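Local coordinates for GTPase subunit of restriction endonuclease (Thermococcus gammatolerans, PDB 6P0G), which uses its N-terminal domain to bind DNA carrying 5-methylcytosine, and probably serves as the GTP-hydrolysing, DNA-recognising subunit of an McrBC-type restriction endonuclease, at a contact of chain A with DNA. Coordinates in Å, arbitrary orientation; residue numbers count along the deposited sequence, not the author numbering.

A contact of chain A with DNA. Residues 61, 82, 147, 151, 157-158, 162. With nucleotides of chain B.
Extended from CG to NE (chi3 -178°), the side chain of Arg162 reaches the 5'-phosphate of DC3, while Tyr147, with CG beside its own backbone N (chi1 -64°), brings its phenol to the same group. This is backbone recognition by the McrB N-terminal domain, at the unpaired DC3 followed by the paired DG4. Arg162, on helix 160-163, grips the phosphate side-on, NE bonding to OP2 of DC3 at 2.8 Å and NH2 forming a salt bridge to OP1 of DC3 at 2.6 Å. The fit is not coplanar, since OP2 lies 37° out of the guanidinium plane. Tyr147 OH donates a second hydrogen bond to OP2 of DC3 (2.7 Å), so this oxygen is held from both residues. With an alanine at Arg162, OP1 would probably lose its charged partner and the phosphate would depend more heavily on the Tyr147 hydroxyl.

The phosphorus sits at the edge of the Tyr147 ring, in its plane, and ring carbon CE1 packs tightly against C5' of DC3. Tyr151 lays CE2 over the centre of one Tyr147 face, 3.6 Å above it, which should steady that ring. Tyr151 also turns its phenol toward the deoxyribose of DC3, its OH 3.4 Å from C5' of DC3.

On the base side, Tyr61 meets the cytosine edge-on: CE2 is 3.6 Å from O2 of DC3, which lies in the ring plane. Asn82 points ND2 at the Hoogsteen edge of DG4, in the major groove, 3.3 Å from N7.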
# COMPACT_ATOMS: atom_id res chain seq x y z
N TYR A 61 6.60 10.95 -5.65
CA TYR A 61 6.61 12.23 -6.35
C TYR A 61 6.96 13.38 -5.37
O TYR A 61 6.24 14.38 -5.26
CB TYR A 61 5.24 12.49 -7.04
CG TYR A 61 4.96 11.63 -8.27
CD1 TYR A 61 5.62 10.42 -8.49
CD2 TYR A 61 4.03 12.04 -9.23
CE1 TYR A 61 5.37 9.65 -9.61
CE2 TYR A 61 3.77 11.27 -10.37
CZ TYR A 61 4.44 10.07 -10.55
OH TYR A 61 4.20 9.30 -11.66
N ASN A 82 2.78 2.13 -16.85
CA ASN A 82 1.66 2.53 -15.99
C ASN A 82 0.28 2.22 -16.62
O ASN A 82 -0.61 3.05 -16.62
CB ASN A 82 1.76 4.04 -15.65
CG ASN A 82 2.85 4.37 -14.58
OD1 ASN A 82 3.64 3.51 -14.15
ND2 ASN A 82 2.88 5.64 -14.17
N TYR A 147 -9.05 9.69 -13.92
CA TYR A 147 -7.95 9.08 -14.68
C TYR A 147 -8.46 8.20 -15.81
O TYR A 147 -9.56 7.66 -15.72
CB TYR A 147 -7.07 8.21 -13.77
CG TYR A 147 -6.33 8.93 -12.68
CD1 TYR A 147 -5.64 10.11 -12.93
CD2 TYR A 147 -6.28 8.41 -11.40
CE1 TYR A 147 -4.94 10.76 -11.92
CE2 TYR A 147 -5.59 9.05 -10.38
CZ TYR A 147 -4.92 10.22 -10.64
OH TYR A 147 -4.25 10.82 -9.60
N TYR A 151 -5.25 3.46 -16.13
CA TYR A 151 -4.14 4.09 -15.40
C TYR A 151 -3.76 3.17 -14.24
O TYR A 151 -4.61 2.76 -13.42
CB TYR A 151 -4.52 5.50 -14.91
CG TYR A 151 -3.47 6.23 -14.06
CD1 TYR A 151 -2.26 6.65 -14.60
CD2 TYR A 151 -3.73 6.54 -12.73
CE1 TYR A 151 -1.32 7.33 -13.82
CE2 TYR A 151 -2.80 7.22 -11.94
CZ TYR A 151 -1.60 7.61 -12.49
OH TYR A 151 -0.67 8.28 -11.69
N TYR A 157 0.95 9.90 -6.89
CA TYR A 157 0.30 10.83 -5.99
C TYR A 157 -0.96 11.35 -6.67
O TYR A 157 -0.94 11.71 -7.84
CB TYR A 157 1.24 11.97 -5.61
CG TYR A 157 0.58 13.11 -4.87
CD1 TYR A 157 -0.07 12.89 -3.65
CD2 TYR A 157 0.62 14.41 -5.37
CE1 TYR A 157 -0.68 13.94 -2.96
CE2 TYR A 157 0.03 15.46 -4.69
CZ TYR A 157 -0.62 15.22 -3.48
OH TYR A 157 -1.22 16.25 -2.80
N VAL A 158 -2.06 11.39 -5.93
CA VAL A 158 -3.32 11.84 -6.49
C VAL A 158 -3.57 13.29 -6.13
O VAL A 158 -3.82 13.61 -4.97
CB VAL A 158 -4.48 10.96 -6.03
CG1 VAL A 158 -5.75 11.32 -6.80
CG2 VAL A 158 -4.14 9.50 -6.23
N ARG A 162 -8.67 15.79 -7.31
CA ARG A 162 -9.29 14.55 -7.75
C ARG A 162 -9.93 13.80 -6.58
O ARG A 162 -10.85 13.02 -6.78
CB ARG A 162 -8.28 13.63 -8.44
CG ARG A 162 -7.60 14.21 -9.65
CD ARG A 162 -6.52 13.26 -10.13
NE ARG A 162 -5.79 13.80 -11.28
CZ ARG A 162 -6.17 13.67 -12.54
NH1 ARG A 162 -7.29 13.01 -12.84
NH2 ARG A 162 -5.44 14.19 -13.51
P DC B 3 -2.43 13.63 -11.24
OP1 DC B 3 -3.08 14.17 -12.46
OP2 DC B 3 -3.27 13.25 -10.07
O5' DC B 3 -1.45 12.41 -11.58
C5' DC B 3 -1.83 11.40 -12.48
C4' DC B 3 -1.90 11.95 -13.88
O4' DC B 3 -0.69 12.71 -14.14
C3' DC B 3 -1.97 10.91 -14.99
O3' DC B 3 -2.65 11.49 -16.09
C2' DC B 3 -0.51 10.74 -15.31
C1' DC B 3 -0.12 12.20 -15.33
N1 DC B 3 1.34 12.47 -15.36
C2 DC B 3 2.13 12.20 -14.23
O2 DC B 3 1.59 11.73 -13.20
N3 DC B 3 3.46 12.45 -14.29
C4 DC B 3 3.99 12.94 -15.41
N4 DC B 3 5.30 13.17 -15.41
C5 DC B 3 3.21 13.22 -16.57
C6 DC B 3 1.91 12.97 -16.51
P DG B 4 -2.69 10.76 -17.52
OP1 DG B 4 -4.00 11.09 -18.11
OP2 DG B 4 -2.28 9.35 -17.34
O5' DG B 4 -1.58 11.48 -18.40
C5' DG B 4 -1.60 11.32 -19.82
C4' DG B 4 -0.69 10.18 -20.26
O4' DG B 4 0.47 10.17 -19.41
C3' DG B 4 -1.29 8.76 -20.16
O3' DG B 4 -1.55 8.13 -21.50
C2' DG B 4 -0.31 7.97 -19.29
C1' DG B 4 0.92 8.86 -19.30
N9 DG B 4 1.69 8.78 -18.09
C8 DG B 4 1.27 8.29 -16.88
N7 DG B 4 2.19 8.35 -15.95
C5 DG B 4 3.29 8.93 -16.59
C6 DG B 4 4.58 9.24 -16.10
O6 DG B 4 5.03 9.07 -14.95
N1 DG B 4 5.38 9.81 -17.09
C2 DG B 4 4.99 10.04 -18.39
N2 DG B 4 5.91 10.58 -19.19
N3 DG B 4 3.78 9.75 -18.87
C4 DG B 4 2.99 9.20 -17.91